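Local atomic coordinates of vanadium-dependent haloperoxidase (Zobellia galactanivorans, PDB entry 4CIT), a protein that probably catalyses the vanadate-dependent oxidation of iodide by hydrogen peroxide, as a bacterial vanadium iodoperoxidase. Residues 189-195 against 336-342; 363-369 against 423-429. The contacts are given in a common frame with arbitrary orientation. Residue numbers count along the deposited sequence, not the author numbering.

Contact 1 (189-195 against 336-342); sequences GRWQPTP and NLIRPET. With VO4 (vanadate ion), chain F.
A loop meets a loop-to-helix junction in this partly buried contact: residues 189-195, from the long loop ahead of helix 235-253, against the linker 336-339 that follows helix 307-335 and the first residues, 340-342, of helix 340-347. The segments cross at one isolated beta bridge, Arg-190 with Leu-337 (CA-CA 5.2 Å), made by two antiparallel-type hydrogen bonds, Ile-338 N to Gly-189 O (3.0 Å) and Trp-191 N to Asn-336 O (2.9 Å). From Arg-190 onward the first segment is extended; the nearest CA pairs are Trp-191/Ile-338 (3.7 Å), then Thr-194/Thr-342 (7.0 Å). Asn-336 takes positive phi (43/57), a conformation asparagine tolerates well, and Leu-337 to Arg-339 are extended. Arg-339 holds the N-cap position of helix 340-347, with Pro-340 suited to its first turn. This linker belongs to the PAP2 superfamily, whose members bind phosphate or vanadate: the long Arg-339 side chain (m, m, t) donates from NH1 (3.0 Å) and NH2 (3.1 Å) to vanadate O4, while NE and NH1 are also held by the carbonyls of Phe-361 and Ile-423. Trp-191 (chi1 t) brings its ring edge to Arg-339, NE1 lying 3.9 Å from CG. Two carbons pack against oxygens: Thr-194 CG2 is 3.4 Å from Thr-342 OG1, Pro-195 CG 3.3 Å from Glu-341 OE1. Waters bridge backbone and side chains: one accepts from Arg-339 N (3.0 Å), donates to Gln-192 O (2.9 Å) and hydrogen-bonds Thr-342 OG1 (2.8 Å); another donates to Pro-195 O (2.8 Å) and Glu-341 OE2 (2.6 Å), which also pairs with Thr-358.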
loop_
_atom_site.group_PDB
_atom_site.type_symbol
_atom_site.label_atom_id
_atom_site.label_comp_id
_atom_site.label_asym_id
_atom_site.label_seq_id
_atom_site.Cartn_x
_atom_site.Cartn_y
_atom_site.Cartn_z
ATOM N N GLY A 189 -5.675 23.840 17.620
ATOM C CA GLY A 189 -5.939 22.925 16.476
ATOM C C GLY A 189 -4.897 21.832 16.270
ATOM O O GLY A 189 -5.005 21.027 15.319
ATOM N N ARG A 190 -3.843 21.817 17.085
ATOM C CA ARG A 190 -2.828 20.796 16.921
ATOM C C ARG A 190 -3.315 19.386 17.299
ATOM O O ARG A 190 -4.091 19.175 18.260
ATOM C CB ARG A 190 -1.470 21.150 17.492
ATOM C CG ARG A 190 -1.218 20.750 18.911
ATOM C CD ARG A 190 -0.045 21.581 19.476
ATOM N NE ARG A 190 -0.075 21.563 20.938
ATOM C CZ ARG A 190 0.647 20.755 21.709
ATOM N NH1 ARG A 190 1.489 19.876 21.177
ATOM N NH2 ARG A 190 0.529 20.819 23.029
ATOM N N TRP A 191 -2.837 18.427 16.536
ATOM C CA TRP A 191 -3.159 17.032 16.768
ATOM C C TRP A 191 -2.755 16.602 18.205
ATOM O O TRP A 191 -1.655 16.961 18.673
ATOM C CB TRP A 191 -2.496 16.099 15.771
ATOM C CG TRP A 191 -2.824 14.630 16.027
ATOM C CD1 TRP A 191 -3.938 13.977 15.760
ATOM C CD2 TRP A 191 -1.947 13.673 16.642
ATOM N NE1 TRP A 191 -3.851 12.673 16.150
ATOM C CE2 TRP A 191 -2.628 12.455 16.698
ATOM C CE3 TRP A 191 -0.654 13.762 17.157
ATOM C CZ2 TRP A 191 -2.090 11.316 17.256
ATOM C CZ3 TRP A 191 -0.087 12.610 17.726
ATOM C CH2 TRP A 191 -0.785 11.410 17.752
ATOM N N GLN A 192 -3.664 15.909 18.840
ATOM C CA GLN A 192 -3.456 15.254 20.129
ATOM C C GLN A 192 -3.614 13.742 20.012
ATOM O O GLN A 192 -4.533 13.242 19.343
ATOM C CB GLN A 192 -4.570 15.667 21.107
ATOM C CG GLN A 192 -4.569 17.062 21.533
ATOM C CD GLN A 192 -5.702 17.286 22.523
ATOM O OE1 GLN A 192 -6.178 16.366 23.196
ATOM N NE2 GLN A 192 -6.221 18.433 22.460
ATOM N N PRO A 193 -2.780 12.974 20.714
ATOM C CA PRO A 193 -3.120 11.589 20.803
ATOM C C PRO A 193 -4.506 11.359 21.380
ATOM O O PRO A 193 -5.007 12.206 22.148
ATOM C CB PRO A 193 -2.056 10.989 21.760
ATOM C CG PRO A 193 -0.892 11.870 21.652
ATOM C CD PRO A 193 -1.543 13.264 21.456
ATOM N N THR A 194 -5.107 10.292 20.913
ATOM C CA THR A 194 -6.533 9.972 21.166
ATOM C C THR A 194 -6.750 8.695 21.924
ATOM O O THR A 194 -5.998 7.762 21.810
ATOM C CB THR A 194 -7.298 9.873 19.794
ATOM O OG1 THR A 194 -6.611 9.026 18.869
ATOM C CG2 THR A 194 -7.416 11.273 19.106
ATOM N N PRO A 195 -7.873 8.632 22.709
ATOM C CA PRO A 195 -8.180 7.399 23.412
ATOM C C PRO A 195 -8.596 6.307 22.481
ATOM O O PRO A 195 -9.080 6.569 21.340
ATOM C CB PRO A 195 -9.388 7.817 24.305
ATOM C CG PRO A 195 -10.095 8.885 23.464
ATOM C CD PRO A 195 -8.942 9.678 22.875
ATOM N N ASN A 336 -0.551 18.857 10.828
ATOM C CA ASN A 336 -0.636 18.340 12.171
ATOM C C ASN A 336 -1.985 18.671 12.836
ATOM O O ASN A 336 -2.047 19.314 13.877
ATOM C CB ASN A 336 0.539 18.883 12.977
ATOM C CG ASN A 336 0.687 18.207 14.321
ATOM O OD1 ASN A 336 0.504 17.009 14.477
ATOM N ND2 ASN A 336 1.077 18.987 15.296
ATOM N N LEU A 337 -3.051 18.235 12.176
ATOM C CA LEU A 337 -4.431 18.593 12.517
ATOM C C LEU A 337 -5.103 17.650 13.455
ATOM O O LEU A 337 -5.089 16.445 13.273
ATOM C CB LEU A 337 -5.224 18.703 11.227
ATOM C CG LEU A 337 -6.625 19.323 11.364
ATOM C CD1 LEU A 337 -6.617 20.805 11.815
ATOM C CD2 LEU A 337 -7.383 19.153 10.018
ATOM N N ILE A 338 -5.804 18.237 14.437
ATOM C CA ILE A 338 -6.583 17.504 15.416
ATOM C C ILE A 338 -7.700 16.659 14.802
ATOM O O ILE A 338 -8.308 17.060 13.804
ATOM C CB ILE A 338 -7.160 18.594 16.363
ATOM C CG1 ILE A 338 -7.668 18.003 17.675
ATOM C CG2 ILE A 338 -8.193 19.452 15.635
ATOM C CD1 ILE A 338 -7.737 19.129 18.760
ATOM N N ARG A 339 -7.941 15.463 15.364
ATOM C CA ARG A 339 -8.955 14.560 14.948
ATOM C C ARG A 339 -10.321 14.962 15.475
ATOM O O ARG A 339 -10.433 15.638 16.508
ATOM C CB ARG A 339 -8.603 13.137 15.406
ATOM C CG ARG A 339 -7.417 12.591 14.697
ATOM C CD ARG A 339 -7.840 12.015 13.336
ATOM N NE ARG A 339 -6.705 11.305 12.709
ATOM C CZ ARG A 339 -6.815 10.369 11.786
ATOM N NH1 ARG A 339 -7.977 10.065 11.223
ATOM N NH2 ARG A 339 -5.712 9.820 11.288
ATOM N N PRO A 340 -11.402 14.607 14.730
ATOM C CA PRO A 340 -12.739 15.004 15.052
ATOM C C PRO A 340 -13.210 14.650 16.487
ATOM O O PRO A 340 -13.819 15.550 17.145
ATOM C CB PRO A 340 -13.588 14.260 14.014
ATOM C CG PRO A 340 -12.732 14.078 12.860
ATOM C CD PRO A 340 -11.354 13.832 13.467
ATOM N N GLU A 341 -12.899 13.447 16.984
ATOM C CA GLU A 341 -13.376 13.103 18.336
ATOM C C GLU A 341 -12.851 14.035 19.407
ATOM O O GLU A 341 -13.570 14.317 20.388
ATOM C CB GLU A 341 -13.072 11.647 18.709
ATOM C CG GLU A 341 -11.629 11.293 18.932
ATOM C CD GLU A 341 -11.554 9.881 19.550
ATOM O OE1 GLU A 341 -11.885 9.657 20.748
ATOM O OE2 GLU A 341 -11.310 8.946 18.804
ATOM N N THR A 342 -11.599 14.445 19.299
ATOM C CA THR A 342 -10.947 15.347 20.264
ATOM C C THR A 342 -11.715 16.687 20.375
ATOM O O THR A 342 -12.074 17.114 21.482
ATOM C CB THR A 342 -9.524 15.603 19.840
ATOM O OG1 THR A 342 -8.898 14.322 19.509
ATOM C CG2 THR A 342 -8.768 16.309 20.963
HETATM O O4 VO4 F . -7.183 7.832 9.421
HETATM O O HOH W 1 0.893 17.620 17.792
HETATM O O HOH W 2 -6.594 14.650 17.929
HETATM O O HOH W 3 -10.897 6.453 19.194
#

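Contact 2 (363-369 against 423-429); sequences EYTSGHS and IHYRAAI. With VO4 (vanadate ion), chain B; VO4 (vanadate ion), chain D; VO4 (vanadate ion), chain E; VO4 (vanadate ion), chain C.
A histidine ligating vanadium is the striking feature here: His-424 NE2 lies 2.2 Å from the vanadate V, roughly opposite the vanadate O1, itself 2.3 Å from V. With O2, O3 and O4 around the equator, the metal is trigonal bipyramidal. Glu-363 orients the imidazole (chi1 m): its OE2 accepts from His-424 ND1 and from Tyr-425 N, both at 2.8 Å, so one oxygen of the charged glutamate serves both ring and backbone. Ser-366 lies over the ring face, its CB 3.5 Å from the centroid in a CH-pi contact. Such a histidine bound to vanadate, facing a helix N-terminus, is characteristic of the haloperoxidase branch of the PAP2 superfamily. The oxyanion sits at the start of helix 367-383, where Gly-367 N donates to O3 (2.9 Å), Ser-366 OG to O2 (2.6 Å), and His-368 ND1 to O1 (3.1 Å) and O2 (3.0 Å); Gly-367 suits its place because a CB would crowd O1. Ser-366 (chi1 t) also N-caps that helix, OG accepting from Ser-369 N (3.1 Å). A cis peptide precedes Thr-365, and the chain beyond it is pinned to helix 426-446 by Ser-366 N to Ala-428 O (3.2 Å), with CA atoms of Thr-365 and Ala-428 4.2 Å apart. Small Ala-427 and Ala-428 let Tyr-364 pack closely, CD1 3.6 Å from Ala-428 CA.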
loop_
_atom_site.group_PDB
_atom_site.type_symbol
_atom_site.label_atom_id
_atom_site.label_comp_id
_atom_site.label_asym_id
_atom_site.label_seq_id
_atom_site.Cartn_x
_atom_site.Cartn_y
_atom_site.Cartn_z
ATOM N N GLU A 363 -4.625 14.223 11.186
ATOM C CA GLU A 363 -5.847 14.068 10.382
ATOM C C GLU A 363 -5.741 14.333 8.862
ATOM O O GLU A 363 -6.467 13.662 8.081
ATOM C CB GLU A 363 -6.952 14.876 11.001
ATOM C CG GLU A 363 -8.327 14.520 10.500
ATOM C CD GLU A 363 -8.732 15.125 9.215
ATOM O OE1 GLU A 363 -8.231 16.217 8.822
ATOM O OE2 GLU A 363 -9.659 14.533 8.614
ATOM N N TYR A 364 -4.905 15.246 8.409
ATOM C CA TYR A 364 -5.089 15.789 7.053
ATOM C C TYR A 364 -3.821 15.564 6.235
ATOM O O TYR A 364 -2.783 15.969 6.679
ATOM C CB TYR A 364 -5.358 17.295 7.147
ATOM C CG TYR A 364 -5.634 18.003 5.845
ATOM C CD1 TYR A 364 -6.863 18.034 5.273
ATOM C CD2 TYR A 364 -4.583 18.639 5.157
ATOM C CE1 TYR A 364 -7.097 18.719 4.087
ATOM C CE2 TYR A 364 -4.785 19.325 3.996
ATOM C CZ TYR A 364 -6.032 19.363 3.461
ATOM O OH TYR A 364 -6.277 20.080 2.332
ATOM N N THR A 365 -3.849 14.988 5.077
ATOM C CA THR A 365 -5.014 14.379 4.394
ATOM C C THR A 365 -5.157 12.906 4.820
ATOM O O THR A 365 -4.301 12.354 5.553
ATOM C CB THR A 365 -4.774 14.429 2.867
ATOM O OG1 THR A 365 -3.417 13.981 2.638
ATOM C CG2 THR A 365 -5.059 15.810 2.307
ATOM N N SER A 366 -6.266 12.259 4.453
ATOM C CA SER A 366 -6.581 10.889 4.805
ATOM C C SER A 366 -5.757 9.878 3.998
ATOM O O SER A 366 -5.753 9.968 2.764
ATOM C CB SER A 366 -8.045 10.612 4.501
ATOM O OG SER A 366 -8.312 9.192 4.391
ATOM N N GLY A 367 -5.019 9.010 4.714
ATOM C CA GLY A 367 -4.275 7.967 4.112
ATOM C C GLY A 367 -5.075 7.046 3.217
ATOM O O GLY A 367 -4.661 6.717 2.090
ATOM N N HIS A 368 -6.228 6.612 3.705
ATOM C CA HIS A 368 -7.083 5.811 2.905
ATOM C C HIS A 368 -7.402 6.485 1.595
ATOM O O HIS A 368 -7.456 5.851 0.511
ATOM C CB HIS A 368 -8.409 5.513 3.612
ATOM C CG HIS A 368 -8.327 4.477 4.653
ATOM N ND1 HIS A 368 -7.664 4.676 5.844
ATOM C CD2 HIS A 368 -8.923 3.250 4.739
ATOM C CE1 HIS A 368 -7.762 3.562 6.567
ATOM N NE2 HIS A 368 -8.571 2.725 5.948
ATOM N N SER A 369 -7.715 7.786 1.670
ATOM C CA SER A 369 -8.077 8.563 0.500
ATOM C C SER A 369 -6.956 8.741 -0.515
ATOM O O SER A 369 -7.164 8.471 -1.738
ATOM C CB SER A 369 -8.663 9.929 0.836
ATOM O OG SER A 369 -9.792 9.703 1.679
ATOM N N ILE A 423 -13.718 9.584 11.774
ATOM C CA ILE A 423 -12.317 9.877 12.038
ATOM C C ILE A 423 -11.653 10.895 11.107
ATOM O O ILE A 423 -10.536 11.289 11.324
ATOM C CB ILE A 423 -11.444 8.582 12.171
ATOM C CG1 ILE A 423 -11.262 7.893 10.835
ATOM C CG2 ILE A 423 -12.021 7.714 13.286
ATOM C CD1 ILE A 423 -12.411 7.087 10.347
ATOM N N HIS A 424 -12.309 11.247 10.020
ATOM C CA HIS A 424 -11.853 12.302 9.085
ATOM C C HIS A 424 -12.912 13.283 8.813
ATOM O O HIS A 424 -14.080 12.935 8.642
ATOM C CB HIS A 424 -11.338 11.711 7.743
ATOM C CG HIS A 424 -9.949 11.129 7.816
ATOM N ND1 HIS A 424 -8.823 11.870 8.063
ATOM C CD2 HIS A 424 -9.532 9.835 7.749
ATOM C CE1 HIS A 424 -7.761 11.071 8.061
ATOM N NE2 HIS A 424 -8.167 9.828 7.886
ATOM N N TYR A 425 -12.503 14.530 8.613
ATOM C CA TYR A 425 -13.394 15.567 8.059
ATOM C C TYR A 425 -13.480 15.452 6.526
ATOM O O TYR A 425 -12.588 14.893 5.855
ATOM C CB TYR A 425 -12.847 16.982 8.383
ATOM C CG TYR A 425 -12.417 17.224 9.829
ATOM C CD1 TYR A 425 -13.299 17.448 10.816
ATOM C CD2 TYR A 425 -11.097 17.137 10.167
ATOM C CE1 TYR A 425 -12.890 17.628 12.171
ATOM C CE2 TYR A 425 -10.655 17.338 11.473
ATOM C CZ TYR A 425 -11.561 17.557 12.488
ATOM O OH TYR A 425 -11.007 17.710 13.748
ATOM N N ARG A 426 -14.465 16.124 5.937
ATOM C CA ARG A 426 -14.620 16.138 4.502
ATOM C C ARG A 426 -13.381 16.534 3.744
ATOM O O ARG A 426 -13.058 15.898 2.688
ATOM C CB ARG A 426 -15.861 16.991 4.095
ATOM C CG ARG A 426 -16.085 17.146 2.574
ATOM C CD ARG A 426 -17.289 18.052 2.369
ATOM N NE ARG A 426 -18.500 17.326 2.743
ATOM C CZ ARG A 426 -19.157 16.460 1.972
ATOM N NH1 ARG A 426 -18.790 16.258 0.703
ATOM N NH2 ARG A 426 -20.247 15.821 2.443
ATOM N N ALA A 427 -12.730 17.612 4.158
ATOM C CA ALA A 427 -11.545 18.114 3.393
ATOM C C ALA A 427 -10.444 17.084 3.284
ATOM O O ALA A 427 -9.852 16.889 2.186
ATOM C CB ALA A 427 -11.022 19.388 3.956
ATOM N N ALA A 428 -10.158 16.372 4.398
ATOM C CA ALA A 428 -9.090 15.359 4.391
ATOM C C ALA A 428 -9.399 14.238 3.417
ATOM O O ALA A 428 -8.502 13.734 2.731
ATOM C CB ALA A 428 -8.929 14.783 5.796
ATOM N N ILE A 429 -10.677 13.967 3.216
ATOM C CA ILE A 429 -11.119 12.948 2.329
ATOM C C ILE A 429 -11.137 13.387 0.863
ATOM O O ILE A 429 -10.507 12.740 0.008
ATOM C CB ILE A 429 -12.552 12.453 2.736
ATOM C CG1 ILE A 429 -12.530 11.814 4.155
ATOM C CG2 ILE A 429 -13.139 11.546 1.678
ATOM C CD1 ILE A 429 -13.906 11.648 4.722
HETATM V V VO4 B . -6.907 8.078 7.886
HETATM O O2 VO4 D . -7.960 7.589 6.427
HETATM O O3 VO4 E . -5.573 9.100 7.526
HETATM O O1 VO4 C . -5.629 6.220 7.627
HETATM O O HOH W 4 -9.743 17.852 7.112
#

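How the contacts relate
Both contacts approach the same vanadate, from different depths. Contact 2 is buried and ties together the starts of helices 367-383 and 426-446; contact 1, farther from the chain's centre, is partly exposed and brings a long loop against the start of helix 340-347, the helix preceding 367-383 in the chain. Their centres are 12 Å apart, and they touch directly: Arg-339 NH1 to Ile-423 O and Ile-338 O to Tyr-425 OH are each 2.8 Å, probable hydrogen bonds. Waters and a backbone bridge knit contact 1, which supplies a cationic hydrogen-bond donor, Arg-339, to a vanadate oxygen; contact 2 combines side-chain and backbone hydrogen bonds with the metal bond.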